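Local coordinates for ginlfy protein (Ginkgo biloba, PDB 4UDE) that probably acts as a DNA-binding transcription factor of the LEAFY family, whose SAM oligomerization domain is the part present here, at residues Tyr18-Arg21 / Tyr22-Thr26; Phe33-Asn36 / Thr37-Met41. One frame throughout, in Å; residues are numbered along the deposited sequence.

Contact 1 (Tyr18-Arg21 / Tyr22-Thr26); sequences YGVR and YMTLT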
loop_
_atom_site.group_PDB
_atom_site.type_symbol
_atom_site.label_atom_id
_atom_site.label_comp_id
_atom_site.label_asym_id
_atom_site.label_seq_id
_atom_site.Cartn_x
_atom_site.Cartn_y
_atom_site.Cartn_z
ATOM N N TYR A 18 -9.131 4.492 1.997
ATOM C CA TYR A 18 -9.101 3.340 1.110
ATOM C C TYR A 18 -9.354 2.010 1.798
ATOM O O TYR A 18 -9.274 0.977 1.158
ATOM C CB TYR A 18 -7.849 3.357 0.226
ATOM C CG TYR A 18 -7.874 4.506 -0.763
ATOM C CD1 TYR A 18 -8.484 4.367 -2.008
ATOM C CD2 TYR A 18 -7.295 5.736 -0.450
ATOM C CE1 TYR A 18 -8.520 5.423 -2.918
ATOM C CE2 TYR A 18 -7.325 6.802 -1.354
ATOM C CZ TYR A 18 -7.943 6.639 -2.587
ATOM O OH TYR A 18 -7.981 7.671 -3.490
ATOM N N GLY A 19 -9.724 2.049 3.078
ATOM C CA GLY A 19 -10.076 0.867 3.857
ATOM C C GLY A 19 -8.962 -0.102 4.196
ATOM O O GLY A 19 -9.241 -1.249 4.535
ATOM N N VAL A 20 -7.699 0.340 4.163
ATOM C CA VAL A 20 -6.589 -0.553 4.519
ATOM C C VAL A 20 -6.441 -0.537 6.042
ATOM O O VAL A 20 -6.306 0.528 6.638
ATOM C CB VAL A 20 -5.295 -0.209 3.748
ATOM C CG1 VAL A 20 -4.191 -1.215 4.058
ATOM C CG2 VAL A 20 -5.571 -0.174 2.243
ATOM N N ARG A 21 -6.591 -1.704 6.670
ATOM C CA ARG A 21 -6.546 -1.818 8.128
ATOM C C ARG A 21 -5.136 -1.732 8.704
ATOM O O ARG A 21 -4.155 -1.969 7.996
ATOM C CB ARG A 21 -7.335 -3.046 8.618
ATOM C CG ARG A 21 -8.803 -2.989 8.156
ATOM C CD ARG A 21 -9.612 -4.207 8.555
ATOM N NE ARG A 21 -9.112 -5.451 7.969
ATOM C CZ ARG A 21 -9.389 -6.661 8.444
ATOM N NH1 ARG A 21 -10.167 -6.803 9.507
ATOM N NH2 ARG A 21 -8.919 -7.742 7.835
ATOM N N TYR A 22 -5.053 -1.331 9.984
ATOM C CA TYR A 22 -3.841 -1.104 10.748
ATOM C C TYR A 22 -2.810 -2.224 10.646
ATOM O O TYR A 22 -1.644 -1.944 10.384
ATOM C CB TYR A 22 -4.176 -0.781 12.220
ATOM C CG TYR A 22 -2.953 -0.385 13.019
ATOM C CD1 TYR A 22 -2.293 0.814 12.770
ATOM C CD2 TYR A 22 -2.422 -1.234 13.987
ATOM C CE1 TYR A 22 -1.149 1.173 13.483
ATOM C CE2 TYR A 22 -1.284 -0.879 14.714
ATOM C CZ TYR A 22 -0.650 0.328 14.457
ATOM O OH TYR A 22 0.476 0.703 15.161
ATOM N N MET A 23 -3.240 -3.474 10.848
ATOM C CA MET A 23 -2.397 -4.664 10.777
ATOM C C MET A 23 -1.895 -4.979 9.361
ATOM O O MET A 23 -0.870 -5.637 9.221
ATOM C CB MET A 23 -3.128 -5.870 11.371
ATOM C CG MET A 23 -3.037 -5.928 12.878
ATOM S SD MET A 23 -3.691 -7.507 13.481
ATOM C CE MET A 23 -2.115 -8.459 13.641
ATOM N N THR A 24 -2.638 -4.551 8.310
ATOM C CA THR A 24 -2.184 -4.709 6.925
ATOM C C THR A 24 -1.030 -3.698 6.729
ATOM O O THR A 24 0.020 -4.086 6.237
ATOM C CB THR A 24 -3.337 -4.492 5.941
ATOM O OG1 THR A 24 -4.397 -5.431 6.222
ATOM C CG2 THR A 24 -2.887 -4.604 4.493
ATOM N N LEU A 25 -1.203 -2.445 7.197
ATOM C CA LEU A 25 -0.189 -1.377 7.112
ATOM C C LEU A 25 1.084 -1.766 7.833
ATOM O O LEU A 25 2.180 -1.608 7.286
ATOM C CB LEU A 25 -0.722 -0.023 7.646
ATOM C CG LEU A 25 -1.904 0.566 6.876
ATOM C CD1 LEU A 25 -2.487 1.781 7.583
ATOM C CD2 LEU A 25 -1.513 0.903 5.444
ATOM N N THR A 26 0.924 -2.294 9.058
ATOM C CA THR A 26 1.986 -2.785 9.937
ATOM C C THR A 26 2.799 -3.861 9.207
ATOM O O THR A 26 4.024 -3.804 9.229
ATOM C CB THR A 26 1.353 -3.265 11.269
ATOM O OG1 THR A 26 1.178 -2.129 12.113
ATOM C CG2 THR A 26 2.190 -4.273 11.990
#
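This is a local contact at a helix start: in the SAM domain of this LEAFY protein, the loop that leaves helix 2-15 turns into helix 22-30, with Val20 and Arg21 meeting Thr24 and Leu25 across the first turn. Arg21 occupies the N-cap position, and its part in the turn is played by the backbone. Its carbonyl O accepts the N-H of Leu25 at 3.1 Å, a bond lying in the carbonyl plane and close to straight (163° at the hydrogen), which closes the first i to i+4 turn of the helix. The same oxygen takes a second, weak bond from the N-H of Thr24.

One residue earlier, Val20 supplies the apolar side of the junction. With CG1 anti to the backbone N (chi1 -176°), that methyl reaches over to the helix and touches two residues at once: CG2 of Thr24, whose side chain stands roughly perpendicular to it, and CD2 of Leu25. The apolar patch continues into the domain interior, where Val20 packs on Phe15 and Ile69, and Leu25 on Leu8 and Phe15. Thr24 divides its branches accordingly. Its CG2 faces the valine, while OG1 is hydrogen-bonded to Glu65 of helix 63-83. The Arg21 side chain departs from the helix it precedes, bends at chi3 (-62°), and, outside this contact, forms a salt bridge from NE to Glu65. Glu65 thus grips the loop and the new helix together, its two carboxylate oxygens serving one residue each, an arrangement that would tend to favour its charged form. The valine methyl between these residues is evenly shared: Val20 CG1 lies 3.7 Å from Thr24 CG2 and 3.7 Å from Leu25 CD2.

Contact 2 (Phe33-Asn36 / Thr37-Met41); sequences FTVN and TLVNM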
loop_
_atom_site.group_PDB
_atom_site.type_symbol
_atom_site.label_atom_id
_atom_site.label_comp_id
_atom_site.label_asym_id
_atom_site.label_seq_id
_atom_site.Cartn_x
_atom_site.Cartn_y
_atom_site.Cartn_z
ATOM N N PHE A 33 7.967 -1.916 2.460
ATOM C CA PHE A 33 7.322 -1.068 1.446
ATOM C C PHE A 33 7.274 0.386 1.832
ATOM O O PHE A 33 7.054 0.731 3.000
ATOM C CB PHE A 33 5.909 -1.564 1.078
ATOM C CG PHE A 33 5.950 -2.789 0.206
ATOM C CD1 PHE A 33 6.179 -2.679 -1.169
ATOM C CD2 PHE A 33 5.845 -4.061 0.763
ATOM C CE1 PHE A 33 6.238 -3.814 -1.978
ATOM C CE2 PHE A 33 5.916 -5.201 -0.047
ATOM C CZ PHE A 33 6.102 -5.067 -1.413
ATOM N N THR A 34 7.504 1.239 0.834
ATOM C CA THR A 34 7.443 2.692 0.899
ATOM C C THR A 34 6.478 3.134 -0.204
ATOM O O THR A 34 6.226 2.384 -1.146
ATOM C CB THR A 34 8.840 3.364 0.721
ATOM O OG1 THR A 34 9.272 3.270 -0.635
ATOM C CG2 THR A 34 9.908 2.856 1.716
ATOM N N VAL A 35 5.967 4.357 -0.092
ATOM C CA VAL A 35 5.060 4.982 -1.064
ATOM C C VAL A 35 5.719 5.082 -2.455
ATOM O O VAL A 35 5.085 4.750 -3.461
ATOM C CB VAL A 35 4.553 6.359 -0.551
ATOM C CG1 VAL A 35 3.710 7.070 -1.615
ATOM C CG2 VAL A 35 3.774 6.196 0.752
ATOM N N ASN A 36 6.983 5.541 -2.507
ATOM C CA ASN A 36 7.739 5.665 -3.765
ATOM C C ASN A 36 7.864 4.345 -4.512
ATOM O O ASN A 36 7.697 4.312 -5.730
ATOM C CB ASN A 36 9.104 6.300 -3.535
ATOM C CG ASN A 36 9.049 7.801 -3.519
ATOM O OD1 ASN A 36 7.995 8.388 -3.399
ATOM N ND2 ASN A 36 10.167 8.459 -3.741
ATOM N N THR A 37 8.089 3.261 -3.783
ATOM C CA THR A 37 8.166 1.927 -4.362
ATOM C C THR A 37 6.824 1.540 -4.979
ATOM O O THR A 37 6.796 1.163 -6.140
ATOM C CB THR A 37 8.638 0.923 -3.317
ATOM O OG1 THR A 37 9.979 1.242 -2.964
ATOM C CG2 THR A 37 8.531 -0.526 -3.798
ATOM N N LEU A 38 5.730 1.647 -4.201
ATOM C CA LEU A 38 4.365 1.310 -4.629
ATOM C C LEU A 38 3.896 2.090 -5.864
ATOM O O LEU A 38 3.366 1.473 -6.785
ATOM C CB LEU A 38 3.362 1.448 -3.467
ATOM C CG LEU A 38 3.590 0.513 -2.266
ATOM C CD1 LEU A 38 2.915 1.072 -1.006
ATOM C CD2 LEU A 38 3.116 -0.938 -2.564
ATOM N N VAL A 39 4.166 3.407 -5.934
ATOM C CA VAL A 39 3.752 4.223 -7.101
ATOM C C VAL A 39 4.525 3.911 -8.403
ATOM O O VAL A 39 4.100 4.307 -9.495
ATOM C CB VAL A 39 3.579 5.743 -6.833
ATOM C CG1 VAL A 39 2.724 5.984 -5.585
ATOM C CG2 VAL A 39 4.922 6.467 -6.733
ATOM N N ASN A 40 5.634 3.178 -8.284
ATOM C CA ASN A 40 6.422 2.812 -9.446
ATOM C C ASN A 40 6.253 1.353 -9.826
ATOM O O ASN A 40 6.929 0.879 -10.745
ATOM C CB ASN A 40 7.885 3.191 -9.220
ATOM C CG ASN A 40 8.138 4.631 -9.529
ATOM O OD1 ASN A 40 8.216 5.021 -10.690
ATOM N ND2 ASN A 40 8.117 5.458 -8.512
ATOM N N MET A 41 5.348 0.629 -9.114
ATOM C CA MET A 41 5.076 -0.782 -9.387
ATOM C C MET A 41 3.948 -0.901 -10.396
ATOM O O MET A 41 3.101 -0.029 -10.461
ATOM C CB MET A 41 4.696 -1.524 -8.086
ATOM C CG MET A 41 5.902 -1.905 -7.257
ATOM S SD MET A 41 5.504 -2.394 -5.547
ATOM C CE MET A 41 4.493 -3.838 -5.825
#
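A threonine at the N-cap position opens the short helix 35-39 of the SAM domain, and the contact runs from this residue, Thr34, and the preceding Phe33 round the helix to Met41 beyond its end. At the helix start, OG1 of Thr34 and OG1 of Thr37 are hydrogen-bonded at 3.2 Å. The Thr34 hydroxyl sits between its own backbone N and carbonyl carbon (chi1 73°), which turns it toward the first turn, where the Thr37 side chain crosses it at about a right angle. The backbone bonds Leu38 N to Thr34 O and Val39 N to Val35 O carry the turns that follow.

Next to the helix start, the Phe33 ring is bordered by three side chains. CD1 meets Leu38 CD2 at 3.8 Å and, more loosely, Thr37 CG2. The sulfur of Met41 approaches near the ring plane at the edge, 3.9 Å from CE1, a Met-aromatic contact to which the extended chi2 (165°) carries SD. Leu46 and Val49 of helix 43-55 extend this apolar cluster.

At the far end, ND2 of Asn40 donates to Asn36 O at 3.0 Å, a nearly straight bond (173°) with the acceptor in the amide plane. The side-chain amide supplements a weak backbone bond from Asn40 N to the same oxygen. A threonine at the N-cap position and an asparagine amide on a carbonyl of the last turn bracket this short helix of the all-helical SAM fold.

In the fold
From the N terminus, helix 2-15 leads into contact 1, where residues 18-21 turn directly into helix 22-30. That helix ends before contact 2, in which residues 33-41 hold the lead-in, the short helix 35-39 and the exit toward helix 43-55. Neither contact closes a long loop: each is one continuous segment, and they follow in series without nesting or crossing. The centres of contact 1 and contact 2 are about 16 Å apart, on opposite sides of the chain's centre, and the two do not touch. Both nevertheless pack against helix 2-15 and helix 63-83, so the first and last helices of the all-helical SAM domain hold two successive helices, 22-30 by its first turn and 35-39 along its length.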